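Local coordinates for protein KLLA0C04147p (Kluyveromyces lactis, PDB 5H2D) that binds ergosterol in its C-terminal OSBP-related domain (ORD), the part described here, and probably transfers sterols between membranes, at residues A[396-400]-A[428-432]. Residue numbers count along the deposited sequence, not the author numbering.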
# COMPACT_ATOMS: atom_id res chain seq x y z
N GLN A 396 -22.34 -1.92 -9.77
CA GLN A 396 -21.82 -3.13 -9.15
C GLN A 396 -20.33 -3.25 -9.44
O GLN A 396 -19.90 -3.14 -10.59
CB GLN A 396 -22.57 -4.37 -9.66
CG GLN A 396 -24.03 -4.42 -9.22
CD GLN A 396 -24.80 -5.56 -9.88
OE1 GLN A 396 -24.43 -6.03 -10.95
NE2 GLN A 396 -25.87 -6.00 -9.22
N GLN A 397 -19.56 -3.47 -8.39
CA GLN A 397 -18.15 -3.81 -8.53
C GLN A 397 -18.01 -5.14 -9.26
O GLN A 397 -18.90 -5.99 -9.20
CB GLN A 397 -17.49 -3.90 -7.15
CG GLN A 397 -17.43 -2.57 -6.39
CD GLN A 397 -18.76 -2.16 -5.80
OE1 GLN A 397 -19.65 -2.99 -5.58
NE2 GLN A 397 -18.90 -0.87 -5.51
N ARG A 398 -16.88 -5.32 -9.93
CA ARG A 398 -16.69 -6.53 -10.72
C ARG A 398 -16.07 -7.67 -9.93
O ARG A 398 -16.48 -8.83 -10.08
CB ARG A 398 -15.84 -6.23 -11.95
CG ARG A 398 -15.54 -7.45 -12.78
CD ARG A 398 -14.95 -7.05 -14.12
NE ARG A 398 -15.92 -6.32 -14.92
CZ ARG A 398 -15.74 -5.10 -15.43
NH1 ARG A 398 -14.60 -4.45 -15.23
NH2 ARG A 398 -16.71 -4.54 -16.14
N TRP A 399 -15.09 -7.38 -9.07
CA TRP A 399 -14.24 -8.41 -8.49
C TRP A 399 -14.33 -8.49 -6.98
O TRP A 399 -13.72 -9.39 -6.39
CB TRP A 399 -12.78 -8.17 -8.90
CG TRP A 399 -12.58 -8.04 -10.39
CD1 TRP A 399 -12.25 -6.91 -11.09
CD2 TRP A 399 -12.74 -9.08 -11.36
NE1 TRP A 399 -12.18 -7.20 -12.44
CE2 TRP A 399 -12.48 -8.52 -12.63
CE3 TRP A 399 -13.09 -10.43 -11.28
CZ2 TRP A 399 -12.55 -9.27 -13.80
CZ3 TRP A 399 -13.15 -11.18 -12.44
CH2 TRP A 399 -12.88 -10.60 -13.69
N PHE A 400 -15.07 -7.57 -6.35
CA PHE A 400 -15.27 -7.54 -4.90
C PHE A 400 -16.75 -7.29 -4.63
O PHE A 400 -17.47 -6.71 -5.44
CB PHE A 400 -14.47 -6.40 -4.23
CG PHE A 400 -12.98 -6.56 -4.30
CD1 PHE A 400 -12.28 -6.15 -5.44
CD2 PHE A 400 -12.26 -7.03 -3.21
CE1 PHE A 400 -10.88 -6.29 -5.50
CE2 PHE A 400 -10.87 -7.16 -3.25
CZ PHE A 400 -10.18 -6.78 -4.41
N LEU A 428 -11.02 -12.05 -20.05
CA LEU A 428 -11.12 -10.68 -19.54
C LEU A 428 -11.34 -9.62 -20.62
O LEU A 428 -11.57 -8.45 -20.28
CB LEU A 428 -9.85 -10.33 -18.75
CG LEU A 428 -9.55 -11.17 -17.51
CD1 LEU A 428 -8.28 -10.67 -16.84
CD2 LEU A 428 -10.74 -11.10 -16.55
N ALA A 429 -11.33 -10.00 -21.90
CA ALA A 429 -11.23 -8.99 -22.96
C ALA A 429 -12.38 -7.99 -22.92
O ALA A 429 -12.21 -6.85 -23.38
CB ALA A 429 -11.17 -9.67 -24.33
N ASP A 430 -13.54 -8.37 -22.40
CA ASP A 430 -14.66 -7.44 -22.33
C ASP A 430 -15.05 -7.11 -20.89
O ASP A 430 -16.19 -6.73 -20.62
CB ASP A 430 -15.87 -7.99 -23.10
CG ASP A 430 -16.03 -7.34 -24.47
OD1 ASP A 430 -15.67 -6.16 -24.61
OD2 ASP A 430 -16.51 -8.02 -25.40
N GLU A 431 -14.10 -7.23 -19.96
CA GLU A 431 -14.34 -6.91 -18.55
C GLU A 431 -13.98 -5.44 -18.29
O GLU A 431 -12.98 -5.11 -17.65
CB GLU A 431 -13.56 -7.84 -17.64
CG GLU A 431 -14.04 -9.29 -17.64
CD GLU A 431 -15.38 -9.47 -16.95
OE1 GLU A 431 -15.87 -10.62 -16.88
OE2 GLU A 431 -15.95 -8.47 -16.45
N GLY A 432 -14.81 -4.56 -18.82
CA GLY A 432 -14.66 -3.14 -18.56
C GLY A 432 -14.18 -2.38 -19.79
O GLY A 432 -13.47 -2.92 -20.66
O HOH W 1 -11.79 -5.70 -14.90
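Two irregular segments with no hydrogen bond directly between them can still be joined by an apolar touch, one salt bridge and a water-mediated link, as 396-400 and 428-432 illustrate. Leu428 opens the second segment by laying CD2 3.6 Å from CH2 of Trp399. It also starts a type I beta turn, closed by a hydrogen bond from Glu431 N to Leu428 O (2.8 Å), which points Glu431 back toward Arg398. There Glu431 OE2 forms a salt bridge with Arg398 NE at 2.6 Å, while water 1 accepts from Trp399 NE1 (2.9 Å) and donates to Glu431 O (3.1 Å). Glu431 also centres an inverse gamma turn, with a weak Gly432 N to Asp430 O hydrogen bond (3.1 Å). Glu431 O and Gly432 N lie over one face of the Arg398 guanidinium; a CB on Gly432 would hit Arg398 NH1 and jam against Glu431 O, the latter alone calling for glycine. Trp399 packs edge-to-face with Phe141 of strand 138-146 and with Tyr419, and Leu428 and Glu431 touch Gln422, so the contact ties the loop after helix 419-424 to the entry of strand 400-404.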